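Local atomic coordinates of uncharacterized protein (Trypanosoma brucei, PDB entry 2Q0X), a protein that is of unknown function but adopts the alpha/beta-hydrolase fold and is probably a component of the paraflagellar rod. Residues A[20-23]-A[24-28]; A[88-91]-A[92-95]; A[246-249]-A[250-254]. All coordinates share one frame; numbering follows the deposited sequence. Where two conformers were deposited one is given.

The three contacts follow one another along the chain and belong to one alpha/beta-hydrolase fold. Interaction 1 is the turn of the hairpin formed by strands 13-21 and 26-33, at one edge of the mixed eight-stranded sheet. Interaction 2, early in helix 87-104, lies with its centre about 13 Å from that of interaction 1, and the two touch: the Y20 hydroxyl probably hydrogen-bonds to the D93 carbonyl. Interaction 3, in helix 241-254, is centred about 40 Å from interaction 1 and 28 Å from interaction 2. That helix connects strands 227-232 and 260-264, the latter being the other edge strand, so interactions 1 and 3 mark opposite ends of the sheet.

Interaction 1. Residues A[20-23]-A[24-28]; sequences YYKD and PYCKI
The turn of an antiparallel beta hairpin, at the edge of the alpha/beta-hydrolase sheet, brings Y20 against I28 and Y21 against K27. Y20 and I28 form a hydrogen-bonded pair: I28 N donates to Y20 O at 3.0 Å with an N-H...O angle of 165°, and Y20 N returns a bond to I28 O. K22 N then reaches C26 O at 3.2 Å, while closer to the turn the bonds from Y25 N to the O and OD1 of D23 are weak.

Each pair adds a CH-pi contact. With its CG placed between backbone N and carbonyl carbon (chi1 65°), the Y20 ring presents a face to I28, whose CB stands 4.0 Å from the ring centroid; I28 CD1 meets the phenol end, 3.5 Å from Y20 CZ. I28 CD1 also touches K22 CB at 3.7 Å. Y21 and K27 run side by side in the same direction. K27 CG lies over a face of the Y21 ring, 4.3 Å from its centroid, and the extended lysine carries CE to within 3.2 Å of Y21 OH.

The polar ends look elsewhere. Y20 OH bonds to D93 O of helix 87-104 and K22 NZ to S82 O, whereas K27 NZ serves S53 O and D55 of the second subunit as well as a glycerol. The aliphatic part of K27 thus packs on its own hairpin while its ammonium group ties that hairpin to the neighbouring subunit, and on the other face the Y20 hydroxyl anchors it to the helix.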
loop_
_atom_site.group_PDB
_atom_site.type_symbol
_atom_site.label_atom_id
_atom_site.label_comp_id
_atom_site.label_asym_id
_atom_site.label_seq_id
_atom_site.Cartn_x
_atom_site.Cartn_y
_atom_site.Cartn_z
ATOM N N TYR A 20 4.132 -0.001 -12.268
ATOM C CA TYR A 20 3.521 -0.277 -13.563
ATOM C C TYR A 20 2.029 -0.020 -13.460
ATOM O O TYR A 20 1.430 -0.212 -12.400
ATOM C CB TYR A 20 3.851 -1.691 -14.061
ATOM C CG TYR A 20 3.281 -2.819 -13.225
ATOM C CD1 TYR A 20 3.867 -3.172 -12.013
ATOM C CD2 TYR A 20 2.164 -3.541 -13.663
ATOM C CE1 TYR A 20 3.358 -4.214 -11.248
ATOM C CE2 TYR A 20 1.636 -4.560 -12.907
ATOM C CZ TYR A 20 2.246 -4.906 -11.689
ATOM O OH TYR A 20 1.747 -5.937 -10.923
ATOM N N TYR A 21 1.454 0.454 -14.559
ATOM C CA TYR A 21 0.055 0.881 -14.585
ATOM C C TYR A 21 -0.868 -0.320 -14.651
ATOM O O TYR A 21 -0.775 -1.148 -15.557
ATOM C CB TYR A 21 -0.242 1.796 -15.782
ATOM C CG TYR A 21 0.020 3.265 -15.551
ATOM C CD1 TYR A 21 -0.987 4.110 -15.086
ATOM C CD2 TYR A 21 1.264 3.821 -15.828
ATOM C CE1 TYR A 21 -0.757 5.475 -14.880
ATOM C CE2 TYR A 21 1.507 5.192 -15.630
ATOM C CZ TYR A 21 0.501 6.015 -15.159
ATOM O OH TYR A 21 0.761 7.367 -14.967
ATOM N N LYS A 22 -1.763 -0.385 -13.674
ATOM C CA LYS A 22 -2.885 -1.318 -13.654
ATOM C C LYS A 22 -4.045 -0.706 -14.428
ATOM O O LYS A 22 -4.883 -1.419 -14.979
ATOM C CB LYS A 22 -3.270 -1.574 -12.188
ATOM C CG LYS A 22 -4.674 -2.115 -11.894
ATOM C CD LYS A 22 -4.906 -2.101 -10.373
ATOM C CE LYS A 22 -6.353 -2.329 -9.963
ATOM N NZ LYS A 22 -6.650 -1.710 -8.629
ATOM N N ASP A 23 -4.055 0.624 -14.486
ATOM C CA ASP A 23 -5.195 1.409 -14.957
ATOM C C ASP A 23 -4.782 2.848 -14.652
ATOM O O ASP A 23 -3.946 3.061 -13.779
ATOM C CB ASP A 23 -6.509 0.952 -14.266
ATOM C CG ASP A 23 -6.980 1.887 -13.159
ATOM O OD1 ASP A 23 -6.863 3.115 -13.286
ATOM O OD2 ASP A 23 -7.533 1.379 -12.163
ATOM N N PRO A 24 -5.335 3.842 -15.373
ATOM C CA PRO A 24 -4.827 5.221 -15.219
ATOM C C PRO A 24 -5.137 5.926 -13.878
ATOM O O PRO A 24 -5.163 7.154 -13.834
ATOM C CB PRO A 24 -5.484 5.960 -16.389
ATOM C CG PRO A 24 -6.751 5.201 -16.658
ATOM C CD PRO A 24 -6.435 3.762 -16.355
ATOM N N TYR A 25 -5.352 5.158 -12.810
ATOM C CA TYR A 25 -5.587 5.697 -11.467
ATOM C C TYR A 25 -4.808 4.933 -10.395
ATOM O O TYR A 25 -4.441 5.517 -9.377
ATOM C CB TYR A 25 -7.080 5.666 -11.124
ATOM C CG TYR A 25 -7.915 6.680 -11.881
ATOM C CD1 TYR A 25 -7.720 8.052 -11.697
ATOM C CD2 TYR A 25 -8.914 6.271 -12.762
ATOM C CE1 TYR A 25 -8.487 8.982 -12.383
ATOM C CE2 TYR A 25 -9.682 7.187 -13.448
ATOM C CZ TYR A 25 -9.466 8.539 -13.257
ATOM O OH TYR A 25 -10.235 9.443 -13.943
ATOM N N CYS A 26 -4.589 3.636 -10.619
ATOM C CA CYS A 26 -3.827 2.789 -9.704
ATOM C C CYS A 26 -2.511 2.365 -10.368
ATOM O O CYS A 26 -2.517 1.733 -11.437
ATOM C CB CYS A 26 -4.612 1.524 -9.302
ATOM S SG CYS A 26 -6.437 1.595 -9.319
ATOM N N LYS A 27 -1.393 2.715 -9.742
ATOM C CA LYS A 27 -0.095 2.207 -10.149
ATOM C C LYS A 27 0.333 1.266 -9.055
ATOM O O LYS A 27 -0.005 1.481 -7.888
ATOM C CB LYS A 27 0.947 3.307 -10.241
ATOM C CG LYS A 27 0.579 4.476 -11.081
ATOM C CD LYS A 27 1.719 5.496 -11.005
ATOM C CE LYS A 27 1.498 6.636 -11.966
ATOM N NZ LYS A 27 2.686 7.525 -12.076
ATOM N N ILE A 28 1.077 0.238 -9.447
ATOM C CA ILE A 28 1.526 -0.811 -8.552
ATOM C C ILE A 28 3.041 -0.683 -8.364
ATOM O O ILE A 28 3.800 -0.810 -9.330
ATOM C CB ILE A 28 1.186 -2.204 -9.127
ATOM C CG1 ILE A 28 -0.323 -2.310 -9.423
ATOM C CG2 ILE A 28 1.620 -3.281 -8.173
ATOM C CD1 ILE A 28 -0.684 -3.471 -10.322
#

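Interaction 2. Residues A[88-91]-A[92-95]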
loop_
_atom_site.group_PDB
_atom_site.type_symbol
_atom_site.label_atom_id
_atom_site.label_comp_id
_atom_site.label_asym_id
_atom_site.label_seq_id
_atom_site.Cartn_x
_atom_site.Cartn_y
_atom_site.Cartn_z
ATOM N N ALA A 88 -8.838 -13.158 -9.240
ATOM C CA ALA A 88 -8.445 -13.375 -10.635
ATOM C C ALA A 88 -7.777 -12.129 -11.230
ATOM O O ALA A 88 -6.839 -12.238 -12.017
ATOM C CB ALA A 88 -9.662 -13.807 -11.490
ATOM N N HIS A 89 -8.264 -10.947 -10.849
ATOM C CA HIS A 89 -7.714 -9.696 -11.364
ATOM C C HIS A 89 -6.392 -9.330 -10.706
ATOM O O HIS A 89 -5.490 -8.886 -11.394
ATOM C CB HIS A 89 -8.734 -8.571 -11.246
ATOM C CG HIS A 89 -9.896 -8.718 -12.184
ATOM N ND1 HIS A 89 -10.842 -9.710 -12.037
ATOM C CD2 HIS A 89 -10.268 -7.999 -13.270
ATOM C CE1 HIS A 89 -11.742 -9.602 -13.001
ATOM N NE2 HIS A 89 -11.418 -8.570 -13.762
ATOM N N ASP A 90 -6.275 -9.525 -9.391
ATOM C CA ASP A 90 -4.987 -9.417 -8.699
ATOM C C ASP A 90 -3.931 -10.314 -9.364
ATOM O O ASP A 90 -2.820 -9.862 -9.630
ATOM C CB ASP A 90 -5.113 -9.854 -7.225
ATOM C CG ASP A 90 -5.429 -8.701 -6.258
ATOM O OD1 ASP A 90 -5.369 -7.505 -6.608
ATOM O OD2 ASP A 90 -5.726 -9.031 -5.087
ATOM N N ALA A 91 -4.299 -11.585 -9.587
ATOM C CA ALA A 91 -3.463 -12.579 -10.276
ATOM C C ALA A 91 -2.993 -12.089 -11.633
ATOM O O ALA A 91 -1.810 -12.173 -11.953
ATOM C CB ALA A 91 -4.240 -13.892 -10.464
ATOM N N GLU A 92 -3.940 -11.575 -12.404
ATOM C CA GLU A 92 -3.666 -10.987 -13.699
ATOM C C GLU A 92 -2.654 -9.842 -13.630
ATOM O O GLU A 92 -1.729 -9.794 -14.428
ATOM C CB GLU A 92 -4.966 -10.512 -14.351
ATOM C CG GLU A 92 -4.759 -9.963 -15.742
ATOM C CD GLU A 92 -6.046 -9.792 -16.503
ATOM O OE1 GLU A 92 -7.068 -9.391 -15.882
ATOM O OE2 GLU A 92 -6.026 -10.031 -17.736
ATOM N N ASP A 93 -2.840 -8.923 -12.682
ATOM C CA ASP A 93 -1.862 -7.858 -12.425
ATOM C C ASP A 93 -0.478 -8.405 -12.090
ATOM O O ASP A 93 0.521 -7.907 -12.591
ATOM C CB ASP A 93 -2.324 -6.960 -11.268
ATOM C CG ASP A 93 -3.592 -6.218 -11.580
ATOM O OD1 ASP A 93 -3.903 -6.043 -12.762
ATOM O OD2 ASP A 93 -4.287 -5.833 -10.634
ATOM N N VAL A 94 -0.421 -9.430 -11.251
ATOM C CA VAL A 94 0.846 -10.116 -10.958
ATOM C C VAL A 94 1.474 -10.769 -12.201
ATOM O O VAL A 94 2.701 -10.702 -12.383
ATOM C CB VAL A 94 0.705 -11.113 -9.786
ATOM C CG1 VAL A 94 2.042 -11.828 -9.522
ATOM C CG2 VAL A 94 0.241 -10.347 -8.479
ATOM N N ASP A 95 0.637 -11.356 -13.068
ATOM C CA ASP A 95 1.124 -11.965 -14.311
ATOM C C ASP A 95 1.733 -10.952 -15.274
ATOM O O ASP A 95 2.737 -11.225 -15.923
ATOM C CB ASP A 95 0.015 -12.741 -15.012
ATOM C CG ASP A 95 0.556 -13.885 -15.853
ATOM O OD1 ASP A 95 1.524 -14.553 -15.399
ATOM O OD2 ASP A 95 0.026 -14.091 -16.968
#
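D93 and V94 pack closely onto the carbonyls of H89 and D90, one turn earlier in helix 87-104, whereas H89 and E92 occupy the exposed side of the same turns. Four successive i to i+4 bonds define the backbone. D93 N donates to H89 O at 2.9 Å with an N-H...O angle of 168°, and V94 N and D95 N bind D90 O and A91 O in the same manner; E92 N to A88 O completes the series at 3.0 Å.

On the buried side, V94 CG2 sits beside its backbone N, anti to the carbonyl carbon, and this brings the methyl to 3.3 Å from D90 O. A91 and V94 also turn to helix 119-128, where they meet E124 and L125 respectively. D93 has its CG likewise anti to the carbonyl carbon (chi1 -64°), which lays the carboxylate back along the preceding turn, with CG 3.3 Å from H89 O.

The solvent side is looser. The extended E92 leaves OE1 4.4 Å from H89 CD2, approaching the imidazole obliquely; H89 ND1 is instead bonded to D86.

D90 OD1 and D93 OD2 are like charges only 4.5 Å apart, yet both accept hydrogen bonds from Q85 NE2, which bridges them. D90 OD2 also has a salt bridge with R191 and a hydrogen bond from S77. D95, which takes no part in that pair, is held separately by S129 and the amide of A130. Q85, S77 and R191 probably offset the repulsion between the buried carboxylates of D90 and D93, and R191 in particular would favour a charged D90.

Interaction 3. Residues A[246-249]-A[250-254]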
loop_
_atom_site.group_PDB
_atom_site.type_symbol
_atom_site.label_atom_id
_atom_site.label_comp_id
_atom_site.label_asym_id
_atom_site.label_seq_id
_atom_site.Cartn_x
_atom_site.Cartn_y
_atom_site.Cartn_z
ATOM N N THR A 246 -1.121 -37.653 6.676
ATOM C CA THR A 246 -2.187 -37.554 5.667
ATOM C C THR A 246 -1.992 -36.325 4.788
ATOM O O THR A 246 -2.278 -36.367 3.580
ATOM C CB THR A 246 -3.597 -37.476 6.321
ATOM O OG1 THR A 246 -3.846 -38.665 7.079
ATOM C CG2 THR A 246 -4.685 -37.326 5.277
ATOM N N VAL A 247 -1.528 -35.229 5.392
ATOM C CA VAL A 247 -1.224 -34.015 4.644
ATOM C C VAL A 247 -0.035 -34.243 3.694
ATOM O O VAL A 247 -0.093 -33.872 2.516
ATOM C CB VAL A 247 -0.978 -32.803 5.582
ATOM C CG1 VAL A 247 -0.394 -31.639 4.814
ATOM C CG2 VAL A 247 -2.300 -32.402 6.318
ATOM N N LEU A 248 1.026 -34.869 4.198
ATOM C CA LEU A 248 2.188 -35.196 3.367
ATOM C C LEU A 248 1.790 -36.117 2.191
ATOM O O LEU A 248 2.164 -35.885 1.042
ATOM C CB LEU A 248 3.279 -35.857 4.216
ATOM C CG LEU A 248 4.607 -36.155 3.511
ATOM C CD1 LEU A 248 5.214 -34.888 2.916
ATOM C CD2 LEU A 248 5.592 -36.843 4.484
ATOM N N GLU A 249 1.015 -37.150 2.502
ATOM C CA GLU A 249 0.489 -38.059 1.497
ATOM C C GLU A 249 -0.385 -37.373 0.438
ATOM O O GLU A 249 -0.243 -37.642 -0.765
ATOM C CB GLU A 249 -0.301 -39.175 2.186
ATOM C CG GLU A 249 -0.816 -40.222 1.235
ATOM C CD GLU A 249 -1.613 -41.293 1.923
ATOM O OE1 GLU A 249 -1.226 -41.714 3.037
ATOM O OE2 GLU A 249 -2.614 -41.734 1.323
ATOM N N GLY A 250 -1.288 -36.500 0.878
ATOM C CA GLY A 250 -2.180 -35.787 -0.033
ATOM C C GLY A 250 -1.455 -34.859 -0.978
ATOM O O GLY A 250 -1.767 -34.792 -2.174
ATOM N N VAL A 251 -0.478 -34.131 -0.454
ATOM C CA VAL A 251 0.292 -33.220 -1.263
ATOM C C VAL A 251 1.164 -33.983 -2.266
ATOM O O VAL A 251 1.179 -33.633 -3.438
ATOM C CB VAL A 251 1.123 -32.205 -0.382
ATOM C CG1 VAL A 251 2.028 -31.371 -1.261
ATOM C CG2 VAL A 251 0.178 -31.288 0.458
ATOM N N ARG A 252 1.850 -35.035 -1.831
ATOM C CA ARG A 252 2.699 -35.836 -2.729
ATOM C C ARG A 252 1.963 -36.537 -3.860
ATOM O O ARG A 252 2.497 -36.686 -4.980
ATOM C CB ARG A 252 3.435 -36.907 -1.950
ATOM C CG ARG A 252 4.534 -36.373 -1.074
ATOM C CD ARG A 252 5.216 -37.539 -0.387
ATOM N NE ARG A 252 6.390 -37.145 0.393
ATOM C CZ ARG A 252 7.059 -37.962 1.207
ATOM N NH1 ARG A 252 6.673 -39.227 1.368
ATOM N NH2 ARG A 252 8.117 -37.509 1.874
ATOM N N ASP A 253 0.754 -37.008 -3.553
ATOM C CA ASP A 253 -0.027 -37.782 -4.506
ATOM C C ASP A 253 -0.836 -36.926 -5.477
ATOM O O ASP A 253 -1.302 -37.431 -6.509
ATOM C CB ASP A 253 -0.972 -38.722 -3.757
ATOM C CG ASP A 253 -0.247 -39.866 -3.076
ATOM O OD1 ASP A 253 0.995 -39.914 -3.123
ATOM O OD2 ASP A 253 -0.930 -40.714 -2.475
ATOM N N HIS A 254 -1.032 -35.653 -5.132
ATOM C CA HIS A 254 -1.919 -34.781 -5.890
ATOM C C HIS A 254 -1.302 -33.513 -6.412
ATOM O O HIS A 254 -1.936 -32.809 -7.166
ATOM C CB HIS A 254 -3.190 -34.497 -5.085
ATOM C CG HIS A 254 -3.957 -35.740 -4.761
ATOM N ND1 HIS A 254 -3.978 -36.296 -3.500
ATOM C CD2 HIS A 254 -4.678 -36.568 -5.548
ATOM C CE1 HIS A 254 -4.695 -37.405 -3.521
ATOM N NE2 HIS A 254 -5.125 -37.596 -4.756
#
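L248 lies over one face of the R252 guanidinium: its CD2 stands 3.7 Å above the plane, over the centre of the group. The two side chains cross obliquely, and L248 CD1 comes to 3.6 Å from R252 NE. With CG anti to the carbonyl carbon (chi1 -72°) and an extended run to NE, R252 reaches back over the preceding turn, its CG 3.2 Å from L248 O. The H254 ring has D253 CB over one face, displaced from the ring centre, and G250 CA at its edge. H254 ND1 donates to G250 O at 3.0 Å, in the carbonyl plane and on a lone pair; the acceptor is only 15° out of the ring plane, evidence that this bond helps to set the ring's rotation.

Four i to i+4 backbone bonds run from G250 N through D253 N, that of R252 N to L248 O being 3.0 Å; those of H254 N are weak as the helix ends. E249 OE2 and D253 OD2, at 4.3 Å, are probably mildly repulsive on this exposed side.

V247 and V251 line the buried side, where V251 CG2 approaches V247 O at 3.3 Å. V247 faces W205, C208 and I209 of helix 200-209, and H254 stacks on F213 of helix 213-218. V251 meets both V204 and strand 260-264, placing the helix against the sheet within the beta-alpha-beta unit of strands 227-232 and 260-264.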